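Local coordinates for protein packaging enzyme P4 (Pseudomonas phage phi6, PDB 4BLO) that hydrolyses nucleoside triphosphates as a hexameric RecA-type motor of a double-stranded RNA phage, probably driving viral RNA through the hexamer into the procapsid during packaging, at the interface of chains A and B. Sequence-based numbering; all coordinates share one arbitrary frame. Chains: chain A/B, Packaging enzyme P4.

Contact 1: the interface of chains A and B. Residues chain A 97-99; chain B 148-149, 164-165, 191, 195.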
ATOM      1  N   ILE A  97       5.991  -9.550  19.712  1.00 32.42           N
ATOM      2  CA  ILE A  97       4.976  -8.607  20.194  1.00 30.04           C
ATOM      3  C   ILE A  97       5.257  -8.288  21.650  1.00 35.87           C
ATOM      4  O   ILE A  97       5.517  -9.197  22.420  1.00 39.14           O
ATOM      5  CB  ILE A  97       3.520  -9.123  19.980  1.00 32.07           C
ATOM      6  CG1 ILE A  97       3.197  -9.279  18.501  1.00 32.73           C
ATOM      7  CG2 ILE A  97       2.477  -8.223  20.644  1.00 29.69           C
ATOM      8  CD1 ILE A  97       2.608 -10.539  18.225  1.00 42.33           C
ATOM      9  N   TYR A  98       5.204  -7.006  22.021  1.00 31.34           N
ATOM     10  CA  TYR A  98       5.409  -6.559  23.383  1.00 30.75           C
ATOM     11  C   TYR A  98       4.300  -5.614  23.829  1.00 35.14           C
ATOM     12  O   TYR A  98       3.943  -4.666  23.116  1.00 33.56           O
ATOM     13  CB  TYR A  98       6.773  -5.868  23.552  1.00 31.83           C
ATOM     14  CG  TYR A  98       7.064  -5.423  24.976  1.00 32.53           C
ATOM     15  CD1 TYR A  98       6.581  -4.209  25.463  1.00 33.48           C
ATOM     16  CD2 TYR A  98       7.822  -6.214  25.832  1.00 33.77           C
ATOM     17  CE1 TYR A  98       6.805  -3.818  26.779  1.00 34.34           C
ATOM     18  CE2 TYR A  98       8.094  -5.809  27.137  1.00 34.51           C
ATOM     19  CZ  TYR A  98       7.571  -4.615  27.610  1.00 39.26           C
ATOM     20  OH  TYR A  98       7.806  -4.204  28.894  1.00 37.28           O
ATOM     21  N   SER A  99       3.803  -5.854  25.053  1.00 32.45           N
ATOM     22  CA  SER A  99       2.848  -4.992  25.741  1.00 31.70           C
ATOM     23  C   SER A  99       3.387  -4.752  27.111  1.00 36.61           C
ATOM     24  O   SER A  99       3.967  -5.670  27.691  1.00 38.28           O
ATOM     25  CB  SER A  99       1.462  -5.614  25.779  1.00 36.99           C
ATOM     26  OG  SER A  99       0.869  -5.413  24.512  1.00 58.32           O
TER
ATOM     27  N   TRP B 148      -2.697  -9.703  29.390  1.00 25.54           N
ATOM     28  CA  TRP B 148      -1.843  -9.128  28.375  1.00 25.95           C
ATOM     29  C   TRP B 148      -2.586  -8.050  27.583  1.00 32.66           C
ATOM     30  O   TRP B 148      -3.690  -8.294  27.088  1.00 32.50           O
ATOM     31  CB  TRP B 148      -1.389 -10.268  27.455  1.00 24.87           C
ATOM     32  CG  TRP B 148      -0.327  -9.944  26.438  1.00 26.08           C
ATOM     33  CD1 TRP B 148       0.766  -9.136  26.602  1.00 29.59           C
ATOM     34  CD2 TRP B 148      -0.186 -10.550  25.152  1.00 25.18           C
ATOM     35  NE1 TRP B 148       1.531  -9.142  25.459  1.00 28.17           N
ATOM     36  CE2 TRP B 148       0.985 -10.024  24.564  1.00 29.02           C
ATOM     37  CE3 TRP B 148      -0.942 -11.489  24.430  1.00 25.84           C
ATOM     38  CZ2 TRP B 148       1.408 -10.397  23.284  1.00 28.33           C
ATOM     39  CZ3 TRP B 148      -0.509 -11.876  23.172  1.00 26.95           C
ATOM     40  CH2 TRP B 148       0.649 -11.326  22.611  1.00 27.76           C
ATOM     41  N   GLY B 149      -1.961  -6.877  27.466  1.00 30.64           N
ATOM     42  CA  GLY B 149      -2.477  -5.732  26.712  1.00 30.72           C
ATOM     43  C   GLY B 149      -3.819  -5.190  27.162  1.00 34.04           C
ATOM     44  O   GLY B 149      -4.616  -4.708  26.351  1.00 31.37           O
ATOM     45  N   ILE B 164       2.008 -11.065  31.562  1.00 26.74           N
ATOM     46  CA  ILE B 164       2.984 -11.268  30.502  1.00 27.03           C
ATOM     47  C   ILE B 164       3.145  -9.966  29.686  1.00 33.86           C
ATOM     48  O   ILE B 164       2.370  -9.014  29.859  1.00 35.24           O
ATOM     49  CB  ILE B 164       2.633 -12.496  29.609  1.00 28.57           C
ATOM     50  CG1 ILE B 164       1.327 -12.288  28.828  1.00 27.54           C
ATOM     51  CG2 ILE B 164       2.607 -13.806  30.435  1.00 29.37           C
ATOM     52  CD1 ILE B 164       1.313 -12.862  27.522  1.00 31.97           C
ATOM     53  N   SER B 165       4.166  -9.946  28.805  1.00 30.40           N
ATOM     54  CA  SER B 165       4.511  -8.839  27.932  1.00 29.86           C
ATOM     55  C   SER B 165       4.622  -9.272  26.458  1.00 34.48           C
ATOM     56  O   SER B 165       4.250  -8.489  25.590  1.00 35.07           O
ATOM     57  CB  SER B 165       5.820  -8.203  28.391  1.00 33.09           C
ATOM     58  OG  SER B 165       6.934  -9.055  28.216  1.00 40.71           O
ATOM     59  N   PRO B 191      -2.785  -7.371  21.750  1.00 20.74           N
ATOM     60  CA  PRO B 191      -1.463  -6.912  21.295  1.00 21.09           C
ATOM     61  C   PRO B 191      -0.983  -7.541  19.988  1.00 24.93           C
ATOM     62  O   PRO B 191      -0.199  -6.926  19.260  1.00 23.92           O
ATOM     63  CB  PRO B 191      -0.559  -7.312  22.454  1.00 22.29           C
ATOM     64  CG  PRO B 191      -1.453  -7.312  23.631  1.00 26.16           C
ATOM     65  CD  PRO B 191      -2.663  -7.966  23.096  1.00 22.15           C
ATOM     66  N   ARG B 195      -1.671  -5.445  15.975  1.00 31.21           N
ATOM     67  CA  ARG B 195      -0.401  -5.281  15.291  1.00 31.65           C
ATOM     68  C   ARG B 195      -0.329  -6.166  14.038  1.00 38.66           C
ATOM     69  O   ARG B 195       0.701  -6.157  13.365  1.00 39.35           O
ATOM     70  CB  ARG B 195       0.777  -5.524  16.243  1.00 28.63           C
ATOM     71  CG  ARG B 195       1.091  -4.300  17.076  1.00 23.74           C
ATOM     72  CD  ARG B 195       2.083  -4.570  18.173  1.00 27.77           C
ATOM     73  NE  ARG B 195       2.244  -3.401  19.037  1.00 32.50           N
ATOM     74  CZ  ARG B 195       1.951  -3.384  20.328  1.00 61.86           C
ATOM     75  NH1 ARG B 195       1.474  -4.471  20.923  1.00 56.77           N
ATOM     76  NH2 ARG B 195       2.131  -2.279  21.040  1.00 60.36           N
TER
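A loop segment of chain A, A:Ile97 to A:Ser99, lies across a surface of the neighbouring RecA-like subunit formed by B:Trp148, B:Ser165 and the short helix 190-193. The main polar link runs from the backbone amide of A:Ser99 to the carbonyl oxygen of B:Ser165, with A:Ser99 N 2.7 Å from B:Ser165 O. The donor lies in the carbonyl plane on a lone pair, and the bond is moderately bent, 150° at the hydrogen. The same oxygen accepts a second bond, from within chain B: the indole nitrogen B:Trp148 NE1 stands 2.8 Å from B:Ser165 O, well above the carbonyl plane. The two donors thus use different regions around one oxygen, and the second should help fix the rotation of the indole. B:Ile164 CD1 covers one face of that ring near the rim, and B:Pro191 CG sits over the centre of the other, so the indole is clamped from both sides. Chain A meets its margin. A:Ile97 approaches at about a right angle, its CG2 branch, anti to the backbone N, touching B:Trp148 CZ2 at 3.6 Å, while A:Ser99 CB lies 3.7 Å from B:Trp148 CD1 on the pyrrole part. Farther along, the A:Tyr98 ring presents CE2 to B:Ser165 CB at 3.5 Å. The extended B:Arg195 places NH1 3.3 Å from the backbone oxygen A:Tyr98 O.

Contact 2: the interface of chains A and B. Residues chain A 210-211, 214, 249-250; chain B 128, 149, 190, 194.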
ATOM      1  N   TYR A 210      -4.902   2.032  19.860  1.00 31.80           N
ATOM      2  CA  TYR A 210      -5.553   1.560  21.082  1.00 31.87           C
ATOM      3  C   TYR A 210      -4.588   0.761  21.959  1.00 34.23           C
ATOM      4  O   TYR A 210      -4.638   0.877  23.192  1.00 31.94           O
ATOM      5  CB  TYR A 210      -6.794   0.738  20.753  1.00 34.24           C
ATOM      6  CG  TYR A 210      -7.789   1.497  19.908  1.00 37.75           C
ATOM      7  CD1 TYR A 210      -8.603   2.478  20.467  1.00 40.30           C
ATOM      8  CD2 TYR A 210      -7.919   1.236  18.547  1.00 39.45           C
ATOM      9  CE1 TYR A 210      -9.500   3.205  19.686  1.00 42.31           C
ATOM     10  CE2 TYR A 210      -8.832   1.938  17.762  1.00 41.64           C
ATOM     11  CZ  TYR A 210      -9.629   2.918  18.339  1.00 46.94           C
ATOM     12  OH  TYR A 210     -10.550   3.595  17.585  1.00 43.43           O
ATOM     13  N   SER A 211      -3.688  -0.012  21.321  1.00 30.69           N
ATOM     14  CA  SER A 211      -2.654  -0.765  22.021  1.00 30.14           C
ATOM     15  C   SER A 211      -1.662   0.193  22.679  1.00 32.98           C
ATOM     16  O   SER A 211      -1.315  -0.010  23.844  1.00 32.25           O
ATOM     17  CB  SER A 211      -1.943  -1.723  21.072  1.00 33.82           C
ATOM     18  OG  SER A 211      -2.659  -2.941  21.009  1.00 44.04           O
ATOM     19  N   THR A 214      -3.080   1.767  25.927  1.00 26.48           N
ATOM     20  CA  THR A 214      -3.035   0.765  26.998  1.00 26.23           C
ATOM     21  C   THR A 214      -1.607   0.644  27.533  1.00 29.56           C
ATOM     22  O   THR A 214      -1.419   0.620  28.748  1.00 28.28           O
ATOM     23  CB  THR A 214      -3.572  -0.597  26.498  1.00 30.31           C
ATOM     24  OG1 THR A 214      -4.906  -0.440  26.043  1.00 31.81           O
ATOM     25  CG2 THR A 214      -3.575  -1.655  27.574  1.00 28.61           C
ATOM     26  N   ALA A 249     -12.018   1.404  26.811  1.00 26.19           N
ATOM     27  CA  ALA A 249     -11.567   0.037  27.037  1.00 25.87           C
ATOM     28  C   ALA A 249     -10.023  -0.063  27.024  1.00 31.23           C
ATOM     29  O   ALA A 249      -9.475  -1.140  27.295  1.00 33.94           O
ATOM     30  CB  ALA A 249     -12.158  -0.867  25.963  1.00 26.77           C
ATOM     31  N   SER A 250      -9.332   1.053  26.731  1.00 25.29           N
ATOM     32  CA  SER A 250      -7.876   1.114  26.608  1.00 23.85           C
ATOM     33  C   SER A 250      -7.211   2.084  27.608  1.00 28.46           C
ATOM     34  O   SER A 250      -5.980   2.163  27.644  1.00 26.18           O
ATOM     35  CB  SER A 250      -7.504   1.532  25.186  1.00 26.65           C
ATOM     36  OG  SER A 250      -8.047   0.640  24.221  1.00 36.96           O
TER
ATOM     37  N   THR B 128     -16.703  -3.833  22.378  1.00 39.14           N
ATOM     38  CA  THR B 128     -16.063  -3.309  23.589  1.00 38.90           C
ATOM     39  C   THR B 128     -17.121  -3.015  24.634  1.00 43.46           C
ATOM     40  O   THR B 128     -18.150  -2.405  24.330  1.00 45.48           O
ATOM     41  CB  THR B 128     -15.189  -2.088  23.328  1.00 51.72           C
ATOM     42  OG1 THR B 128     -15.833  -1.207  22.408  1.00 53.95           O
ATOM     43  CG2 THR B 128     -13.805  -2.465  22.851  1.00 51.25           C
ATOM     44  N   GLY B 149      -1.961  -6.877  27.466  1.00 30.64           N
ATOM     45  CA  GLY B 149      -2.477  -5.732  26.712  1.00 30.72           C
ATOM     46  C   GLY B 149      -3.819  -5.190  27.162  1.00 34.04           C
ATOM     47  O   GLY B 149      -4.616  -4.708  26.351  1.00 31.37           O
ATOM     48  N   ARG B 190      -5.313  -8.818  22.128  1.00 23.01           N
ATOM     49  CA  ARG B 190      -5.311  -7.521  21.454  1.00 21.94           C
ATOM     50  C   ARG B 190      -3.901  -7.104  21.001  1.00 24.24           C
ATOM     51  O   ARG B 190      -3.819  -6.523  19.928  1.00 24.36           O
ATOM     52  CB  ARG B 190      -5.865  -6.426  22.373  1.00 22.76           C
ATOM     53  CG  ARG B 190      -7.376  -6.408  22.535  1.00 33.26           C
ATOM     54  CD  ARG B 190      -7.867  -5.004  22.892  1.00 39.28           C
ATOM     55  NE  ARG B 190      -7.219  -4.430  24.081  1.00 40.23           N
ATOM     56  CZ  ARG B 190      -7.227  -3.135  24.380  1.00 53.69           C
ATOM     57  NH1 ARG B 190      -7.836  -2.266  23.582  1.00 54.67           N
ATOM     58  NH2 ARG B 190      -6.628  -2.697  25.482  1.00 27.22           N
ATOM     59  N   PHE B 194      -4.062  -6.196  17.105  1.00 29.44           N
ATOM     60  CA  PHE B 194      -3.930  -4.779  16.719  1.00 30.53           C
ATOM     61  C   PHE B 194      -2.618  -4.494  15.981  1.00 34.65           C
ATOM     62  O   PHE B 194      -2.496  -3.433  15.391  1.00 35.52           O
ATOM     63  CB  PHE B 194      -4.088  -3.860  17.947  1.00 32.47           C
ATOM     64  CG  PHE B 194      -5.499  -3.768  18.501  1.00 34.21           C
ATOM     65  CD1 PHE B 194      -6.520  -4.581  18.007  1.00 37.63           C
ATOM     66  CD2 PHE B 194      -5.808  -2.871  19.511  1.00 36.03           C
ATOM     67  CE1 PHE B 194      -7.814  -4.499  18.521  1.00 38.43           C
ATOM     68  CE2 PHE B 194      -7.108  -2.783  20.010  1.00 39.06           C
ATOM     69  CZ  PHE B 194      -8.097  -3.599  19.515  1.00 36.89           C
TER
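Polar contacts between B:Arg190 and two hydroxyls of chain A dominate this part of the subunit interface. The guanidinium nitrogen B:Arg190 NH1 donates to the hydroxyl A:Ser250 OG at 3.0 Å. This bond is nearly straight, 174° at the hydrogen, and the acceptor lies at the guanidinium edge, practically in its plane. The second nitrogen, B:Arg190 NH2, reaches A:Thr214 OG1 at 2.9 Å in a weak, strongly bent bond, the two side chains coming from opposite directions. A bend in the arginine chain at chi3, -55°, turns the guanidinium toward these partners. Within chain B, the backbone oxygen B:Gly149 O lies 3.0 Å from B:Arg190 NH2 and steadies the same end of the group. On the chain A side, A:Thr214 OG1 stands 3.2 Å from both A:Tyr210 O and A:Ser250 O, its possible acceptors, so the threonine hydroxyl is itself held in position by the backbone. Separately, the backbone nitrogen A:Ser211 N lies at the edge of the B:Phe194 ring, in its plane.

Apolar contacts flank this polar centre. The B:Phe194 ring offers its CE2 corner to A:Tyr210 CB at 3.6 Å, with B:Arg190 CG over one face. On the other flank, A:Ala249 CB meets the methyl B:Thr128 CG2 at 3.9 Å.

In the fold, helix 208-222 and the loop after helix 240-248 of chain A face helix 190-193 of chain B, with B:Thr128 belonging to the P-loop.

Contact 3: the interface of chains A and B. Residues chain A 91-93; chain B 27-29, 34, 76, 167.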
ATOM      1  N   ASP A  91       7.033  -8.821   9.238  1.00 47.69           N
ATOM      2  CA  ASP A  91       6.304  -9.904   9.901  1.00 45.51           C
ATOM      3  C   ASP A  91       6.392  -9.802  11.444  1.00 46.17           C
ATOM      4  O   ASP A  91       7.477  -9.710  12.029  1.00 46.24           O
ATOM      5  CB  ASP A  91       6.774 -11.283   9.424  1.00 48.56           C
ATOM      6  CG  ASP A  91       5.945 -12.426   9.976  1.00 49.34           C
ATOM      7  OD1 ASP A  91       4.719 -12.254  10.129  1.00 45.13           O
ATOM      8  OD2 ASP A  91       6.505 -13.518  10.174  1.00 59.63           O
ATOM      9  N   VAL A  92       5.209  -9.826  12.074  1.00 38.92           N
ATOM     10  CA  VAL A  92       4.959  -9.743  13.522  1.00 35.71           C
ATOM     11  C   VAL A  92       5.695 -10.851  14.280  1.00 39.41           C
ATOM     12  O   VAL A  92       6.007 -10.688  15.453  1.00 38.84           O
ATOM     13  CB  VAL A  92       3.435  -9.795  13.837  1.00 37.88           C
ATOM     14  CG1 VAL A  92       2.714  -8.542  13.385  1.00 36.07           C
ATOM     15  CG2 VAL A  92       2.763 -11.042  13.278  1.00 39.50           C
ATOM     16  N   LEU A  93       5.967 -11.974  13.610  1.00 37.28           N
ATOM     17  CA  LEU A  93       6.687 -13.113  14.165  1.00 38.47           C
ATOM     18  C   LEU A  93       8.204 -12.883  14.161  1.00 43.99           C
ATOM     19  O   LEU A  93       8.901 -13.512  14.951  1.00 44.26           O
ATOM     20  CB  LEU A  93       6.336 -14.368  13.352  1.00 40.07           C
ATOM     21  CG  LEU A  93       5.888 -15.603  14.114  1.00 43.75           C
ATOM     22  CD1 LEU A  93       4.649 -15.346  14.964  1.00 41.99           C
ATOM     23  CD2 LEU A  93       5.609 -16.707  13.175  1.00 45.92           C
TER
ATOM     24  N   LEU B  27       5.127 -21.837  13.437  1.00 35.87           N
ATOM     25  CA  LEU B  27       4.032 -20.890  13.292  1.00 35.00           C
ATOM     26  C   LEU B  27       4.369 -19.922  12.182  1.00 37.77           C
ATOM     27  O   LEU B  27       5.543 -19.643  11.937  1.00 38.34           O
ATOM     28  CB  LEU B  27       3.712 -20.154  14.603  1.00 34.44           C
ATOM     29  CG  LEU B  27       2.285 -19.600  14.724  1.00 37.17           C
ATOM     30  CD1 LEU B  27       1.282 -20.692  15.090  1.00 37.15           C
ATOM     31  CD2 LEU B  27       2.236 -18.501  15.733  1.00 36.89           C
ATOM     32  N   GLN B  28       3.381 -19.454  11.443  1.00 26.79           N
ATOM     33  CA  GLN B  28       3.554 -18.502  10.367  1.00 27.48           C
ATOM     34  C   GLN B  28       2.400 -17.513  10.374  1.00 31.54           C
ATOM     35  O   GLN B  28       1.256 -17.897  10.666  1.00 30.99           O
ATOM     36  CB  GLN B  28       3.650 -19.216   9.020  1.00 29.57           C
ATOM     37  CG  GLN B  28       4.222 -18.347   7.897  1.00 42.60           C
ATOM     38  CD  GLN B  28       3.847 -18.835   6.520  1.00 41.37           C
ATOM     39  OE1 GLN B  28       2.957 -19.665   6.335  1.00 45.71           O
ATOM     40  NE2 GLN B  28       4.518 -18.327   5.522  1.00 15.30           N
ATOM     41  N   VAL B  29       2.717 -16.258  10.069  1.00 26.18           N
ATOM     42  CA  VAL B  29       1.725 -15.230   9.803  1.00 23.80           C
ATOM     43  C   VAL B  29       1.395 -14.424   8.539  1.00 28.07           C
ATOM     44  O   VAL B  29       0.305 -14.557   7.983  1.00 28.46           O
ATOM     45  CB  VAL B  29       1.890 -14.019  10.744  1.00 26.46           C
ATOM     46  CG1 VAL B  29       0.655 -13.134  10.693  1.00 25.59           C
ATOM     47  CG2 VAL B  29       2.162 -14.486  12.165  1.00 25.01           C
ATOM     48  N   THR B  34       8.231 -19.944  11.443  1.00 25.71           N
ATOM     49  CA  THR B  34       9.191 -19.885  12.537  1.00 25.89           C
ATOM     50  C   THR B  34       8.935 -21.043  13.500  1.00 28.36           C
ATOM     51  O   THR B  34       7.818 -21.209  13.986  1.00 25.22           O
ATOM     52  CB  THR B  34       9.135 -18.514  13.261  1.00 33.51           C
ATOM     53  OG1 THR B  34       8.996 -17.460  12.292  1.00 38.22           O
ATOM     54  CG2 THR B  34      10.370 -18.267  14.122  1.00 28.03           C
ATOM     55  N   PHE B  76      10.281 -18.618  19.823  1.00 49.12           N
ATOM     56  CA  PHE B  76      10.517 -18.619  18.382  1.00 48.20           C
ATOM     57  C   PHE B  76      12.011 -18.482  18.091  1.00 56.65           C
ATOM     58  O   PHE B  76      12.664 -17.565  18.610  1.00 57.18           O
ATOM     59  CB  PHE B  76       9.708 -17.508  17.694  1.00 47.51           C
ATOM     60  CG  PHE B  76       8.212 -17.667  17.804  1.00 46.35           C
ATOM     61  CD1 PHE B  76       7.557 -18.710  17.161  1.00 48.27           C
ATOM     62  CD2 PHE B  76       7.451 -16.747  18.515  1.00 47.19           C
ATOM     63  CE1 PHE B  76       6.169 -18.853  17.268  1.00 47.95           C
ATOM     64  CE2 PHE B  76       6.062 -16.895  18.633  1.00 48.61           C
ATOM     65  CZ  PHE B  76       5.429 -17.946  18.008  1.00 46.50           C
ATOM     66  N   LEU B 167       4.300 -12.468  23.107  1.00 30.46           N
ATOM     67  CA  LEU B 167       3.530 -13.585  22.539  1.00 29.77           C
ATOM     68  C   LEU B 167       4.185 -14.913  22.944  1.00 37.08           C
ATOM     69  O   LEU B 167       3.471 -15.891  23.205  1.00 39.89           O
ATOM     70  CB  LEU B 167       3.435 -13.456  20.998  1.00 29.07           C
ATOM     71  CG  LEU B 167       2.772 -14.621  20.235  1.00 32.28           C
ATOM     72  CD1 LEU B 167       1.296 -14.790  20.628  1.00 30.34           C
ATOM     73  CD2 LEU B 167       2.963 -14.484  18.721  1.00 33.28           C
TER
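This is a mainly apolar knob-in-pocket interface between adjacent subunits of the P4 hexamer, in which A:Leu93 of the short helix 92-95 is inserted among B:Leu27, B:Val29, B:Thr34 and B:Phe76; it probably helps hold neighbouring subunits together. A:Leu93 loses 117 Å² of surface to chain B, far more than any other residue of the patch. Its two methyls divide the pocket between them. The CD1 branch enters the hydrophobic part, with A:Leu93 CD1 3.8 Å from B:Val29 CG2 and 4.0 Å from B:Leu27 CD2. It also lies over one face of the B:Phe76 ring, displaced toward the rim, while B:Leu167 on helix 167-179 borders the same methyl. The CD2 branch points to the wall made by strand 34-35 and the residue that follows strand 26-27: A:Leu93 CD2 is 3.9 Å from the backbone carbon B:Gln28 CA and 4.0 Å from B:Thr34 CB. Here the leucine and threonine side chains run past each other in opposite directions.

Beside the knob, B:Val29 closes the pocket. Its CG2 methyl, anti to the carbonyl carbon, is turned toward chain A and meets both A:Leu93 and A:Val92. The side chains of A:Val92 and B:Val29 cross at about a right angle, with A:Val92 CG2 3.7 Å from B:Val29 CG2. At the margin, the carboxylate oxygen A:Asp91 OD1 rests against the valine branch point B:Val29 CB at 3.4 Å.

Contact 4: the interface of chains A and B. Residues chain A 268, 273; chain B 151-153.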
ATOM      1  N   ARG A 268     -11.758   4.789  36.202  1.00 29.82           N
ATOM      2  CA  ARG A 268     -11.550   3.543  36.939  1.00 29.47           C
ATOM      3  C   ARG A 268     -11.001   3.918  38.314  1.00 38.08           C
ATOM      4  O   ARG A 268      -9.821   4.282  38.435  1.00 37.33           O
ATOM      5  CB  ARG A 268     -10.602   2.609  36.182  1.00 24.54           C
ATOM      6  CG  ARG A 268     -11.175   2.070  34.891  1.00 27.03           C
ATOM      7  CD  ARG A 268     -10.165   1.222  34.159  1.00 36.62           C
ATOM      8  NE  ARG A 268     -10.510   1.089  32.742  1.00 46.67           N
ATOM      9  CZ  ARG A 268     -11.226   0.097  32.231  1.00 45.28           C
ATOM     10  NH1 ARG A 268     -11.682  -0.873  33.013  1.00 31.30           N
ATOM     11  NH2 ARG A 268     -11.498   0.069  30.937  1.00 30.59           N
ATOM     12  N   ARG A 273     -15.533   1.338  38.397  1.00 52.25           N
ATOM     13  CA  ARG A 273     -15.616   2.020  37.096  1.00 51.64           C
ATOM     14  C   ARG A 273     -16.847   2.936  37.092  1.00 57.17           C
ATOM     15  O   ARG A 273     -17.969   2.450  37.276  1.00 58.12           O
ATOM     16  CB  ARG A 273     -15.696   1.017  35.921  1.00 52.80           C
ATOM     17  CG  ARG A 273     -14.450   0.165  35.668  1.00 62.11           C
ATOM     18  CD  ARG A 273     -14.718  -0.932  34.647  1.00 63.04           C
ATOM     19  NE  ARG A 273     -14.935  -0.411  33.294  1.00 51.33           N
ATOM     20  CZ  ARG A 273     -15.362  -1.135  32.255  1.00 54.13           C
ATOM     21  NH1 ARG A 273     -15.631  -2.426  32.400  1.00 19.73           N
ATOM     22  NH2 ARG A 273     -15.511  -0.573  31.061  1.00 55.38           N
TER
ATOM     23  N   VAL B 151      -5.771  -2.741  30.279  1.00 32.75           N
ATOM     24  CA  VAL B 151      -5.539  -1.677  31.248  1.00 32.54           C
ATOM     25  C   VAL B 151      -5.800  -2.200  32.694  1.00 35.06           C
ATOM     26  O   VAL B 151      -6.331  -3.306  32.860  1.00 35.10           O
ATOM     27  CB  VAL B 151      -6.371  -0.430  30.856  1.00 37.04           C
ATOM     28  CG1 VAL B 151      -7.775  -0.447  31.461  1.00 37.70           C
ATOM     29  CG2 VAL B 151      -5.634   0.847  31.200  1.00 37.61           C
ATOM     30  N   ALA B 152      -5.375  -1.429  33.724  1.00 31.73           N
ATOM     31  CA  ALA B 152      -5.517  -1.806  35.138  1.00 32.00           C
ATOM     32  C   ALA B 152      -6.990  -2.036  35.523  1.00 36.32           C
ATOM     33  O   ALA B 152      -7.821  -1.119  35.453  1.00 35.84           O
ATOM     34  CB  ALA B 152      -4.888  -0.756  36.040  1.00 33.65           C
ATOM     35  N   GLU B 153      -7.306  -3.297  35.872  1.00 32.20           N
ATOM     36  CA  GLU B 153      -8.640  -3.740  36.287  1.00 31.70           C
ATOM     37  C   GLU B 153      -8.553  -4.541  37.603  1.00 34.46           C
ATOM     38  O   GLU B 153      -7.443  -4.811  38.083  1.00 34.46           O
ATOM     39  CB  GLU B 153      -9.287  -4.587  35.175  1.00 31.90           C
ATOM     40  CG  GLU B 153      -9.560  -3.824  33.889  1.00 40.12           C
ATOM     41  CD  GLU B 153     -10.564  -4.487  32.972  1.00 63.85           C
ATOM     42  OE1 GLU B 153     -11.780  -4.342  33.237  1.00 67.85           O
ATOM     43  OE2 GLU B 153     -10.141  -5.155  32.000  1.00 42.72           O
TER
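Electrostatic pairing joins A:Arg268 to B:Glu153 at the subunit boundary of this RecA-type ATPase, beside the ADP site. The salt bridge is long, with the guanidinium nitrogen A:Arg268 NH1 3.5 Å from the carboxylate oxygen B:Glu153 OE1. The two side chains meet at a slant and their planar groups are turned 69° against each other, so the contact falls between one nitrogen and one oxygen and is not a paired, coplanar bridge. A second arginine, A:Arg273, lies farther back, its NH1 4.4 Å from B:Glu153 OE1. B:Glu153 and A:Arg273 both belong to residues that line ADP pockets of this protein, and A:Arg273 may act across the interface in the manner of an arginine finger.

Packing contacts cover a face of the guanidinium, the one toward which B:Glu153 is also displaced. B:Val151 CG1 sits over this face of the A:Arg268 group, offset toward the rim, 3.6 Å from A:Arg268 CZ. A chi1 of 89° puts this methyl between the backbone N and the carbonyl carbon of B:Val151, pointing at the arginine. The A:Arg268 chain itself is extended from CG to NE as it leaves strand 261-269, and its methylene A:Arg268 CD passes 3.6 Å from the backbone oxygen B:Ala152 O.

The four contacts are patches of one interface between neighbouring subunits of the hexamer, whose two sides are not equivalent. Measured throughout between the centres of their C-alpha atoms, contacts 1 and 2, which share B:Gly149, lie about 10 Å apart, while contact 4 is about 12 Å from contact 2. Contact 3 lies about 14 Å from contact 1 and about 30 Å from contact 4, at the opposite end of the series. The chain B segment 148-153 runs through contacts 1, 2 and 4, and helix 190-193 serves contacts 1 and 2. Movements at the nucleotide site near contact 4 could therefore be passed along the interface.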